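Local coordinates for protein kcn28 (Kitasatospora, PDB 6J31) that is of unspecified function but has the two-domain build of the GT-B clan, with (2E,2'E)-3,3'-(1,2-phenylene)di(prop-2-enoic acid) bound between its domains, at residues 37-42 and 55-60; 86-91 and 110-115; 249-254 and 348-353; 339-344 and 357-362. All coordinates share one frame; numbering follows the deposited sequence.

Contact 1 of 4, residues 37-42 and 55-60; sequences YANDPS and VPYTSA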
loop_
_atom_site.group_PDB
_atom_site.type_symbol
_atom_site.label_atom_id
_atom_site.label_comp_id
_atom_site.label_asym_id
_atom_site.label_seq_id
_atom_site.Cartn_x
_atom_site.Cartn_y
_atom_site.Cartn_z
ATOM N N TYR A 37 0.541 -17.103 10.017
ATOM C CA TYR A 37 0.100 -16.087 9.068
ATOM C C TYR A 37 -1.127 -16.620 8.339
ATOM O O TYR A 37 -1.017 -17.535 7.516
ATOM C CB TYR A 37 1.231 -15.735 8.098
ATOM C CG TYR A 37 1.028 -14.474 7.289
ATOM C CD1 TYR A 37 -0.243 -13.960 7.047
ATOM C CD2 TYR A 37 2.117 -13.785 6.774
ATOM C CE1 TYR A 37 -0.418 -12.809 6.308
ATOM C CE2 TYR A 37 1.949 -12.633 6.035
ATOM C CZ TYR A 37 0.682 -12.150 5.807
ATOM O OH TYR A 37 0.516 -10.997 5.073
ATOM N N ALA A 38 -2.285 -16.040 8.636
ATOM C CA ALA A 38 -3.539 -16.436 8.013
ATOM C C ALA A 38 -3.770 -15.596 6.765
ATOM O O ALA A 38 -3.799 -14.363 6.837
ATOM C CB ALA A 38 -4.705 -16.281 8.988
ATOM N N ASN A 39 -3.924 -16.263 5.625
ATOM C CA ASN A 39 -4.206 -15.571 4.378
ATOM C C ASN A 39 -4.729 -16.583 3.368
ATOM O O ASN A 39 -4.670 -17.796 3.587
ATOM C CB ASN A 39 -2.967 -14.844 3.854
ATOM C CG ASN A 39 -3.319 -13.584 3.096
ATOM O OD1 ASN A 39 -4.362 -13.508 2.444
ATOM N ND2 ASN A 39 -2.467 -12.572 3.207
ATOM N N ASP A 40 -5.235 -16.064 2.255
ATOM C CA ASP A 40 -5.750 -16.916 1.195
ATOM C C ASP A 40 -4.611 -17.728 0.577
ATOM O O ASP A 40 -3.490 -17.232 0.456
ATOM C CB ASP A 40 -6.445 -16.067 0.130
ATOM C CG ASP A 40 -7.177 -16.902 -0.911
ATOM O OD1 ASP A 40 -6.499 -17.509 -1.769
ATOM O OD2 ASP A 40 -8.429 -16.941 -0.882
ATOM N N PRO A 41 -4.858 -18.986 0.203
ATOM C CA PRO A 41 -3.779 -19.794 -0.385
ATOM C C PRO A 41 -3.217 -19.226 -1.677
ATOM O O PRO A 41 -2.105 -19.601 -2.063
ATOM C CB PRO A 41 -4.453 -21.153 -0.624
ATOM C CG PRO A 41 -5.572 -21.190 0.354
ATOM C CD PRO A 41 -6.077 -19.781 0.422
ATOM N N SER A 42 -3.920 -18.307 -2.337
ATOM C CA SER A 42 -3.388 -17.735 -3.568
ATOM C C SER A 42 -2.072 -16.996 -3.352
ATOM O O SER A 42 -1.321 -16.804 -4.312
ATOM C CB SER A 42 -4.421 -16.802 -4.197
ATOM O OG SER A 42 -4.690 -15.704 -3.352
ATOM N N VAL A 55 -1.566 -20.208 7.544
ATOM C CA VAL A 55 -2.868 -20.668 8.012
ATOM C C VAL A 55 -3.871 -20.323 6.918
ATOM O O VAL A 55 -4.304 -19.170 6.822
ATOM C CB VAL A 55 -3.232 -20.026 9.362
ATOM C CG1 VAL A 55 -4.630 -20.432 9.807
ATOM C CG2 VAL A 55 -2.200 -20.393 10.412
ATOM N N PRO A 56 -4.242 -21.266 6.056
ATOM C CA PRO A 56 -5.076 -20.914 4.901
ATOM C C PRO A 56 -6.527 -20.676 5.284
ATOM O O PRO A 56 -7.087 -21.350 6.149
ATOM C CB PRO A 56 -4.944 -22.138 3.988
ATOM C CG PRO A 56 -4.734 -23.276 4.947
ATOM C CD PRO A 56 -3.888 -22.700 6.066
ATOM N N TYR A 57 -7.118 -19.666 4.652
ATOM C CA TYR A 57 -8.550 -19.434 4.699
ATOM C C TYR A 57 -8.978 -18.944 3.326
ATOM O O TYR A 57 -8.178 -18.386 2.572
ATOM C CB TYR A 57 -8.947 -18.430 5.802
ATOM C CG TYR A 57 -8.726 -16.972 5.452
ATOM C CD1 TYR A 57 -9.670 -16.255 4.723
ATOM C CD2 TYR A 57 -7.571 -16.308 5.854
ATOM C CE1 TYR A 57 -9.469 -14.927 4.397
ATOM C CE2 TYR A 57 -7.366 -14.973 5.533
ATOM C CZ TYR A 57 -8.319 -14.290 4.803
ATOM O OH TYR A 57 -8.136 -12.965 4.472
ATOM N N THR A 58 -10.253 -19.144 3.010
ATOM C CA THR A 58 -10.788 -18.785 1.704
ATOM C C THR A 58 -11.275 -17.342 1.735
ATOM O O THR A 58 -12.189 -17.000 2.492
ATOM C CB THR A 58 -11.918 -19.729 1.297
ATOM O OG1 THR A 58 -11.406 -21.063 1.201
ATOM C CG2 THR A 58 -12.511 -19.315 -0.047
ATOM N N SER A 59 -10.649 -16.502 0.919
ATOM C CA SER A 59 -11.025 -15.103 0.818
ATOM C C SER A 59 -12.193 -14.939 -0.141
ATOM O O SER A 59 -12.288 -15.641 -1.152
ATOM C CB SER A 59 -9.841 -14.267 0.332
ATOM O OG SER A 59 -10.230 -12.931 0.062
ATOM N N ALA A 60 -13.086 -14.014 0.188
ATOM C CA ALA A 60 -14.161 -13.625 -0.712
ATOM C C ALA A 60 -13.789 -12.419 -1.563
ATOM O O ALA A 60 -14.591 -12.008 -2.406
ATOM C CB ALA A 60 -15.439 -13.327 0.080
HETATM O O HOH W 1 -10.572 -17.493 -2.716
#

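Contact 2 of 4, residues 86-91 and 110-115; sequences VGMLPQ and AYPARV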
loop_
_atom_site.group_PDB
_atom_site.type_symbol
_atom_site.label_atom_id
_atom_site.label_comp_id
_atom_site.label_asym_id
_atom_site.label_seq_id
_atom_site.Cartn_x
_atom_site.Cartn_y
_atom_site.Cartn_z
ATOM N N VAL A 86 -17.674 -11.502 6.863
ATOM C CA VAL A 86 -18.556 -12.547 7.378
ATOM C C VAL A 86 -17.932 -13.922 7.173
ATOM O O VAL A 86 -18.035 -14.801 8.037
ATOM C CB VAL A 86 -19.944 -12.435 6.714
ATOM C CG1 VAL A 86 -20.790 -13.660 7.001
ATOM C CG2 VAL A 86 -20.654 -11.179 7.194
ATOM N N GLY A 87 -17.281 -14.133 6.024
ATOM C CA GLY A 87 -16.643 -15.415 5.756
ATOM C C GLY A 87 -15.350 -15.633 6.526
ATOM O O GLY A 87 -14.991 -16.772 6.843
ATOM N N MET A 88 -14.591 -14.559 6.760
ATOM C CA MET A 88 -13.277 -14.702 7.382
ATOM C C MET A 88 -13.380 -15.128 8.843
ATOM O O MET A 88 -12.641 -16.010 9.294
ATOM C CB MET A 88 -12.498 -13.392 7.264
ATOM C CG MET A 88 -11.036 -13.504 7.638
ATOM S SD MET A 88 -10.211 -11.903 7.722
ATOM C CE MET A 88 -10.458 -11.271 6.067
ATOM N N LEU A 89 -14.285 -14.509 9.597
ATOM C CA LEU A 89 -14.306 -14.712 11.045
ATOM C C LEU A 89 -14.491 -16.170 11.451
ATOM O O LEU A 89 -13.703 -16.653 12.282
ATOM C CB LEU A 89 -15.373 -13.804 11.661
ATOM C CG LEU A 89 -15.600 -13.949 13.162
ATOM C CD1 LEU A 89 -14.312 -13.699 13.928
ATOM C CD2 LEU A 89 -16.673 -12.960 13.583
ATOM N N PRO A 90 -15.464 -16.926 10.919
ATOM C CA PRO A 90 -15.570 -18.337 11.332
ATOM C C PRO A 90 -14.356 -19.161 10.946
ATOM O O PRO A 90 -13.977 -20.079 11.682
ATOM C CB PRO A 90 -16.841 -18.822 10.622
ATOM C CG PRO A 90 -17.038 -17.882 9.496
ATOM C CD PRO A 90 -16.508 -16.565 9.946
ATOM N N GLN A 91 -13.738 -18.869 9.802
ATOM C CA GLN A 91 -12.530 -19.595 9.427
ATOM C C GLN A 91 -11.390 -19.305 10.390
ATOM O O GLN A 91 -10.688 -20.227 10.819
ATOM C CB GLN A 91 -12.133 -19.247 7.999
ATOM C CG GLN A 91 -13.179 -19.637 6.988
ATOM C CD GLN A 91 -12.737 -19.348 5.584
ATOM O OE1 GLN A 91 -11.850 -20.013 5.061
ATOM N NE2 GLN A 91 -13.370 -18.368 4.953
ATOM N N ALA A 110 -8.229 -7.026 7.372
ATOM C CA ALA A 110 -8.365 -8.251 8.147
ATOM C C ALA A 110 -8.897 -7.971 9.549
ATOM O O ALA A 110 -8.601 -8.702 10.498
ATOM C CB ALA A 110 -7.031 -8.991 8.215
ATOM N N TYR A 111 -9.718 -6.932 9.677
ATOM C CA TYR A 111 -10.308 -6.526 10.946
ATOM C C TYR A 111 -11.194 -7.589 11.604
ATOM O O TYR A 111 -11.428 -7.484 12.813
ATOM C CB TYR A 111 -11.104 -5.225 10.767
ATOM C CG TYR A 111 -12.166 -5.301 9.701
ATOM C CD1 TYR A 111 -13.463 -5.701 10.009
ATOM C CD2 TYR A 111 -11.871 -4.986 8.382
ATOM C CE1 TYR A 111 -14.442 -5.779 9.025
ATOM C CE2 TYR A 111 -12.836 -5.062 7.396
ATOM C CZ TYR A 111 -14.115 -5.460 7.720
ATOM O OH TYR A 111 -15.059 -5.535 6.725
ATOM N N PRO A 112 -11.722 -8.608 10.904
ATOM C CA PRO A 112 -12.371 -9.701 11.650
ATOM C C PRO A 112 -11.454 -10.349 12.670
ATOM O O PRO A 112 -11.946 -10.894 13.667
ATOM C CB PRO A 112 -12.783 -10.689 10.549
ATOM C CG PRO A 112 -13.069 -9.820 9.398
ATOM C CD PRO A 112 -12.006 -8.743 9.457
ATOM N N ALA A 113 -10.136 -10.281 12.471
ATOM C CA ALA A 113 -9.218 -10.774 13.489
ATOM C C ALA A 113 -9.354 -9.990 14.788
ATOM O O ALA A 113 -9.201 -10.563 15.872
ATOM C CB ALA A 113 -7.779 -10.716 12.973
ATOM N N ARG A 114 -9.647 -8.688 14.708
ATOM C CA ARG A 114 -9.870 -7.923 15.931
ATOM C C ARG A 114 -11.132 -8.386 16.650
ATOM O O ARG A 114 -11.143 -8.498 17.882
ATOM C CB ARG A 114 -9.965 -6.432 15.623
ATOM C CG ARG A 114 -10.280 -5.587 16.841
ATOM C CD ARG A 114 -10.529 -4.136 16.469
ATOM N NE ARG A 114 -10.735 -3.309 17.654
ATOM C CZ ARG A 114 -11.098 -2.030 17.632
ATOM N NH1 ARG A 114 -11.322 -1.410 16.481
ATOM N NH2 ARG A 114 -11.243 -1.372 18.771
ATOM N N VAL A 115 -12.196 -8.678 15.894
ATOM C CA VAL A 115 -13.414 -9.205 16.505
ATOM C C VAL A 115 -13.100 -10.490 17.247
ATOM O O VAL A 115 -13.539 -10.700 18.384
ATOM C CB VAL A 115 -14.500 -9.424 15.436
ATOM C CG1 VAL A 115 -15.734 -10.088 16.049
ATOM C CG2 VAL A 115 -14.864 -8.112 14.753
#

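Contact 3 of 4, residues 249-254 and 348-353; sequences CVEVFA and VTPDRL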
loop_
_atom_site.group_PDB
_atom_site.type_symbol
_atom_site.label_atom_id
_atom_site.label_comp_id
_atom_site.label_asym_id
_atom_site.label_seq_id
_atom_site.Cartn_x
_atom_site.Cartn_y
_atom_site.Cartn_z
ATOM N N CYS A 249 4.136 8.629 -23.899
ATOM C CA CYS A 249 5.443 8.521 -23.253
ATOM C C CYS A 249 6.548 8.232 -24.264
ATOM O O CYS A 249 7.608 8.869 -24.236
ATOM C CB CYS A 249 5.404 7.445 -22.166
ATOM S SG CYS A 249 4.340 7.847 -20.754
ATOM N N VAL A 250 6.327 7.271 -25.167
ATOM C CA VAL A 250 7.325 7.022 -26.206
ATOM C C VAL A 250 7.441 8.235 -27.121
ATOM O O VAL A 250 8.542 8.619 -27.526
ATOM C CB VAL A 250 7.021 5.725 -26.984
ATOM C CG1 VAL A 250 7.211 4.515 -26.089
ATOM C CG2 VAL A 250 5.627 5.731 -27.558
ATOM N N GLU A 251 6.309 8.872 -27.442
ATOM C CA GLU A 251 6.346 10.082 -28.260
ATOM C C GLU A 251 7.188 11.167 -27.597
ATOM O O GLU A 251 7.848 11.955 -28.281
ATOM C CB GLU A 251 4.928 10.596 -28.512
ATOM C CG GLU A 251 4.878 12.002 -29.102
ATOM C CD GLU A 251 3.466 12.511 -29.304
ATOM O OE1 GLU A 251 2.511 11.772 -28.983
ATOM O OE2 GLU A 251 3.310 13.660 -29.770
ATOM N N VAL A 252 7.144 11.249 -26.267
ATOM C CA VAL A 252 7.938 12.251 -25.560
ATOM C C VAL A 252 9.411 11.868 -25.565
ATOM O O VAL A 252 10.280 12.670 -25.929
ATOM C CB VAL A 252 7.412 12.439 -24.127
ATOM C CG1 VAL A 252 8.423 13.206 -23.293
ATOM C CG2 VAL A 252 6.078 13.163 -24.148
ATOM N N PHE A 253 9.720 10.642 -25.146
ATOM C CA PHE A 253 11.117 10.256 -24.982
ATOM C C PHE A 253 11.790 9.922 -26.308
ATOM O O PHE A 253 13.018 10.021 -26.415
ATOM C CB PHE A 253 11.202 9.093 -23.996
ATOM C CG PHE A 253 10.931 9.509 -22.581
ATOM C CD1 PHE A 253 9.645 9.466 -22.065
ATOM C CD2 PHE A 253 11.950 9.989 -21.781
ATOM C CE1 PHE A 253 9.387 9.868 -20.772
ATOM C CE2 PHE A 253 11.698 10.394 -20.488
ATOM C CZ PHE A 253 10.415 10.330 -19.982
ATOM N N ALA A 254 11.023 9.514 -27.314
ATOM C CA ALA A 254 11.471 9.643 -28.696
ATOM C C ALA A 254 11.348 11.093 -29.128
ATOM O O ALA A 254 10.231 11.611 -29.196
ATOM C CB ALA A 254 10.656 8.748 -29.624
ATOM N N VAL A 348 -3.218 14.956 -20.295
ATOM C CA VAL A 348 -1.802 15.291 -20.404
ATOM C C VAL A 348 -1.382 15.347 -21.870
ATOM O O VAL A 348 -1.785 14.511 -22.691
ATOM C CB VAL A 348 -0.939 14.304 -19.596
ATOM C CG1 VAL A 348 -1.116 12.870 -20.091
ATOM C CG2 VAL A 348 0.526 14.731 -19.619
ATOM N N THR A 349 -0.558 16.372 -22.216
ATOM C CA THR A 349 0.022 16.731 -23.501
ATOM C C THR A 349 1.474 16.263 -23.588
ATOM O O THR A 349 2.153 16.147 -22.563
ATOM C CB THR A 349 -0.062 18.260 -23.674
ATOM O OG1 THR A 349 -1.359 18.617 -24.168
ATOM C CG2 THR A 349 1.017 18.825 -24.597
ATOM N N PRO A 350 1.983 15.958 -24.793
ATOM C CA PRO A 350 3.403 15.574 -24.905
ATOM C C PRO A 350 4.374 16.618 -24.371
ATOM O O PRO A 350 5.338 16.253 -23.686
ATOM C CB PRO A 350 3.574 15.345 -26.413
ATOM C CG PRO A 350 2.225 14.896 -26.858
ATOM C CD PRO A 350 1.244 15.697 -26.042
ATOM N N ASP A 351 4.166 17.904 -24.666
ATOM C CA ASP A 351 5.024 18.927 -24.071
ATOM C C ASP A 351 4.792 19.052 -22.571
ATOM O O ASP A 351 5.744 19.257 -21.811
ATOM C CB ASP A 351 4.855 20.279 -24.764
ATOM C CG ASP A 351 5.863 20.481 -25.884
ATOM O OD1 ASP A 351 6.703 19.579 -26.095
ATOM O OD2 ASP A 351 5.836 21.551 -26.530
ATOM N N ARG A 352 3.538 18.957 -22.122
ATOM C CA ARG A 352 3.269 19.047 -20.689
ATOM C C ARG A 352 3.969 17.925 -19.930
ATOM O O ARG A 352 4.614 18.164 -18.902
ATOM C CB ARG A 352 1.764 18.975 -20.434
ATOM C CG ARG A 352 0.978 20.265 -20.520
ATOM C CD ARG A 352 -0.484 19.915 -20.265
ATOM N NE ARG A 352 -0.707 19.287 -18.964
ATOM C CZ ARG A 352 -1.833 18.663 -18.626
ATOM N NH1 ARG A 352 -1.951 18.102 -17.427
ATOM N NH2 ARG A 352 -2.848 18.604 -19.480
ATOM N N LEU A 353 3.842 16.687 -20.417
ATOM C CA LEU A 353 4.519 15.571 -19.763
ATOM C C LEU A 353 6.032 15.738 -19.831
ATOM O O LEU A 353 6.740 15.446 -18.861
ATOM C CB LEU A 353 4.082 14.241 -20.394
ATOM C CG LEU A 353 4.612 12.869 -19.920
ATOM C CD1 LEU A 353 6.059 12.561 -20.320
ATOM C CD2 LEU A 353 4.433 12.719 -18.414
#

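Contact 4 of 4, residues 339-344 and 357-362; sequences IARRID and VVELAS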
loop_
_atom_site.group_PDB
_atom_site.type_symbol
_atom_site.label_atom_id
_atom_site.label_comp_id
_atom_site.label_asym_id
_atom_site.label_seq_id
_atom_site.Cartn_x
_atom_site.Cartn_y
_atom_site.Cartn_z
ATOM N N ILE A 339 8.723 17.596 -4.434
ATOM C CA ILE A 339 9.553 16.600 -5.102
ATOM C C ILE A 339 8.774 15.920 -6.219
ATOM O O ILE A 339 9.189 14.870 -6.722
ATOM C CB ILE A 339 10.079 15.550 -4.106
ATOM C CG1 ILE A 339 8.912 14.876 -3.393
ATOM C CG2 ILE A 339 11.045 16.171 -3.106
ATOM C CD1 ILE A 339 9.152 13.425 -3.117
ATOM N N ALA A 340 7.637 16.491 -6.613
ATOM C CA ALA A 340 6.769 15.800 -7.552
ATOM C C ALA A 340 5.938 16.798 -8.345
ATOM O O ALA A 340 5.779 17.957 -7.959
ATOM C CB ALA A 340 5.854 14.804 -6.829
ATOM N N ARG A 341 5.403 16.318 -9.467
ATOM C CA ARG A 341 4.474 17.064 -10.301
ATOM C C ARG A 341 3.267 16.170 -10.548
ATOM O O ARG A 341 3.422 14.967 -10.781
ATOM C CB ARG A 341 5.116 17.443 -11.643
ATOM C CG ARG A 341 6.139 18.580 -11.603
ATOM C CD ARG A 341 5.690 19.840 -12.324
ATOM N NE ARG A 341 6.836 20.651 -12.739
ATOM C CZ ARG A 341 7.707 21.234 -11.919
ATOM N NH1 ARG A 341 7.585 21.110 -10.603
ATOM N NH2 ARG A 341 8.710 21.941 -12.423
ATOM N N ARG A 342 2.068 16.740 -10.482
ATOM C CA ARG A 342 0.846 15.981 -10.712
ATOM C C ARG A 342 0.319 16.224 -12.124
ATOM O O ARG A 342 0.312 17.360 -12.607
ATOM C CB ARG A 342 -0.218 16.346 -9.674
ATOM C CG ARG A 342 -1.524 15.581 -9.800
ATOM C CD ARG A 342 -2.444 15.892 -8.631
ATOM N NE ARG A 342 -3.735 15.220 -8.747
ATOM C CZ ARG A 342 -4.620 15.121 -7.758
ATOM N NH1 ARG A 342 -4.358 15.654 -6.572
ATOM N NH2 ARG A 342 -5.771 14.488 -7.956
ATOM N N ILE A 343 -0.109 15.146 -12.790
ATOM C CA ILE A 343 -0.690 15.217 -14.126
ATOM C C ILE A 343 -1.938 14.344 -14.184
ATOM O O ILE A 343 -2.153 13.470 -13.342
ATOM C CB ILE A 343 0.293 14.784 -15.236
ATOM C CG1 ILE A 343 0.572 13.283 -15.144
ATOM C CG2 ILE A 343 1.584 15.580 -15.159
ATOM C CD1 ILE A 343 1.421 12.759 -16.277
ATOM N N ASP A 344 -2.767 14.598 -15.194
ATOM C CA ASP A 344 -3.942 13.784 -15.489
ATOM C C ASP A 344 -3.701 13.041 -16.796
ATOM O O ASP A 344 -3.449 13.669 -17.830
ATOM C CB ASP A 344 -5.208 14.640 -15.584
ATOM C CG ASP A 344 -6.488 13.804 -15.625
ATOM O OD1 ASP A 344 -6.440 12.620 -16.021
ATOM O OD2 ASP A 344 -7.557 14.341 -15.262
ATOM N N VAL A 357 9.036 16.164 -16.764
ATOM C CA VAL A 357 10.147 15.217 -16.708
ATOM C C VAL A 357 11.485 15.950 -16.699
ATOM O O VAL A 357 12.345 15.693 -15.850
ATOM C CB VAL A 357 10.052 14.218 -17.876
ATOM C CG1 VAL A 357 11.371 13.494 -18.070
ATOM C CG2 VAL A 357 8.925 13.235 -17.630
ATOM N N VAL A 358 11.686 16.867 -17.649
ATOM C CA VAL A 358 12.995 17.503 -17.786
ATOM C C VAL A 358 13.253 18.477 -16.637
ATOM O O VAL A 358 14.379 18.578 -16.134
ATOM C CB VAL A 358 13.128 18.175 -19.167
ATOM C CG1 VAL A 358 12.119 19.309 -19.339
ATOM C CG2 VAL A 358 14.550 18.671 -19.382
ATOM N N GLU A 359 12.227 19.222 -16.218
ATOM C CA GLU A 359 12.401 20.188 -15.138
ATOM C C GLU A 359 12.669 19.490 -13.810
ATOM O O GLU A 359 13.559 19.893 -13.053
ATOM C CB GLU A 359 11.168 21.084 -15.042
ATOM C CG GLU A 359 11.184 22.246 -16.019
ATOM C CD GLU A 359 9.790 22.667 -16.444
ATOM O OE1 GLU A 359 8.849 22.511 -15.636
ATOM O OE2 GLU A 359 9.640 23.156 -17.585
ATOM N N LEU A 360 11.900 18.441 -13.508
ATOM C CA LEU A 360 12.076 17.724 -12.248
ATOM C C LEU A 360 13.473 17.127 -12.132
ATOM O O LEU A 360 14.093 17.181 -11.062
ATOM C CB LEU A 360 11.017 16.630 -12.125
ATOM C CG LEU A 360 10.152 16.605 -10.870
ATOM C CD1 LEU A 360 9.562 17.971 -10.617
ATOM C CD2 LEU A 360 9.054 15.586 -11.044
ATOM N N ALA A 361 13.988 16.553 -13.223
ATOM C CA ALA A 361 15.266 15.851 -13.158
ATOM C C ALA A 361 16.448 16.804 -13.032
ATOM O O ALA A 361 17.503 16.410 -12.521
ATOM C CB ALA A 361 15.438 14.962 -14.387
ATOM N N SER A 362 16.305 18.044 -13.500
ATOM C CA SER A 362 17.402 19.003 -13.518
ATOM C C SER A 362 17.405 19.957 -12.329
ATOM O O SER A 362 18.410 20.644 -12.114
ATOM C CB SER A 362 17.367 19.812 -14.820
ATOM O OG SER A 362 16.126 20.482 -14.965
#

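Contact 1 of 4, residues 37-42 and 55-60
Val55 N donates to Tyr37 O at 2.7 Å with a nearly straight N-H...O angle of 170°. The bonds then alternate: Asn39 N gives its hydrogen to Val55 O at 3.2 Å, and Tyr57 N gives its own to Asn39 O. The CA hydrogens of Ala38, Pro56 and Asp40 approach carbonyl oxygens between these bonds, Ala38 CA lying 3.1 Å from Val55 O. Where the strands end, Asp40 carries the pairing on. Its CG stands anti to the backbone N (chi1 -172°), and OD2 takes Ser59 N on its anti lone pair at 2.9 Å. One water donates both to this OD2 and to Ser59 O. Such alternating bonds are those of parallel strands: strand 34-39, helix 44-49 and strand 53-56 form a beta-alpha-beta crossover at the edge of the N-terminal Rossmann-like sheet. Ala38 CB and Val55 CB meet at 4.0 Å on the face covered by helix 74-96. The Tyr57 ring folds back onto the other strand, with Asp40 N over one face, Ala38 O in plane at the edge and CE2 3.4 Å from Asn39 CA; its hydroxyl is hydrogen-bonded to Ser11 O. Behind these contacts, Ser42 fixes the Asp40 carboxylate: its N meets the anti lone pair of OD1 at 2.8 Å, making an Asx turn, and its OG comes from above the carboxylate plane. Asn39 OD1 receives Asp40 N on a lone pair at 2.7 Å.

Contact 2 of 4, residues 86-91 and 110-115
Leu89 and Pro112 bring helix 74-96 and helix 112-120 together, with 5.4 Å between their CA atoms. The two helices are neighbours in the Rossmann-like N-terminal domain, linked along the chain by strand 103-107, and no hydrogen bond crosses between the segments, which meet by van der Waals packing. Met88 runs out with CG anti to the backbone N (chi1 -169°), crossing the Pro112 ring at about a right angle. Its sulfur meets the methylene end of the ring almost evenly: SD is 3.9 Å from Pro112 CG and 4.0 Å from both Pro112 CB and CD. The same sulfur touches Ala110 CB at 4.3 Å. The segment 110-115 directly follows Val108 and Leu109, which line the ligand pocket, and the Ala110 side chain is about 11 Å from the ligand. Trp164 of helix 152-167 packs against both Leu89 and Pro112, closing this buried cluster from a third helix. Leu89 divides its two methyls, CD1 lying 3.7 Å from Pro112 O while CD2 reaches Val115 CG1 at 3.9 Å, where the two side chains also cross at about a right angle.

Contact 3 of 4, residues 249-254 and 348-353
Val252 and Leu353 make the apolar part of this contact, in which no hydrogen bond passes from one segment to the other. Leu353 CG stands anti to the backbone N (chi1 -180°), and chi2 of -73° turns CD1 to the fork of Val252: CD1 is 3.9 Å from both Val252 CG1 and Val252 CG2, and nearly as close to the CB that bears them. The same methyl touches Phe253 CE1 more loosely, at 4.3 Å. Val252 CG1 in turn lies over one face of the Phe253 ring, toward the rim, so the three side chains form one buried cluster. Contacts of carbon with oxygen make up the second group. Val252 CG2 presses on the backbone at Pro350 O, 3.2 Å away, while the extended chain of Glu251 lays its carboxylate beside the proline ring, with OE2 3.3 Å from Pro350 CG. No bond is formed there, although a carboxylate near the N-terminal end of helix 350-362 would probably be mildly favoured by the helix dipole. Thr349 O accepts Leu353 N at 2.8 Å, which fixes the turn bearing Pro350 and Leu353. Phe253 also packs on Ala231 and Leu261 of strands 229-234 and 259-264. The last turn of helix 243-253 thus meets the first of helix 350-362 beside a parallel sheet, an arrangement found in the C-terminal Rossmann-like domain of GT-B proteins.

Contact 4 of 4, residues 339-344 and 357-362
Arg341 meets Glu359 and Leu360 through a bent side chain: chi1 puts CG beside the backbone N, anti to the carbonyl carbon, a bend at chi2 (-113°) turns CD aside, and the last torsions set the guanidinium at Glu359. Glu359 likewise holds CG anti to its own carbonyl carbon. The strand and helix involved are successive elements of the C-terminal Rossmann-like domain, edge strand 340-342 running nearly antiparallel to the end of helix 350-362 with their short axes 9.3 Å apart. At the exposed side the two charged groups form a single-bond salt bridge. Arg341 NH2 donates to Glu359 OE1 at 3.3 Å, long but straight, the N-H...O angle being 172°. The oxygen lies in the guanidinium plane at its edge and uses its anti lone pair. The guanidinium and carboxylate planes are turned 48° apart, and one N-H carries the bridge. Leu360 works on the flat group from another direction: its CD1 lies over one guanidinium face, near the rim, 3.7 Å from Arg341 NH1. The side chains of Arg341 and Leu360 lie alongside, pointing opposite ways, and CD1 also touches Arg341 CG at 3.6 Å. Farther in, Leu360 packs on Val319 of the neighbouring strand and on Pro317, while Ala340 turns to helix 327-336. The second methyl of Leu360 closes on the strand backbone, with CD2 4.0 Å from Arg341 N and 4.2 Å from Ala340 CA.

In the fold
From the N terminus, contact 1 closes the first loop, around helix 44-49, before contact 2 opens, and contact 2 then closes a second one through strand 103-107. These two are in series yet adjoin, their centres 11 Å apart: Thr58 N lies 2.7 Å from Gln91 OE1, a probable hydrogen bond tying the loop after edge strand 53-56 to helix 74-96. In the C-terminal domain, contact 3 joins segments 94 positions apart, on helix 243-253 and helix 350-362. Contact 4 crosses it, starting before residue 348 and ending on the same helix, and Leu353 CD2 meets Ile343 CD1 at 3.7 Å. The two pairs lie on opposite sides of the chain's centre, one in each domain.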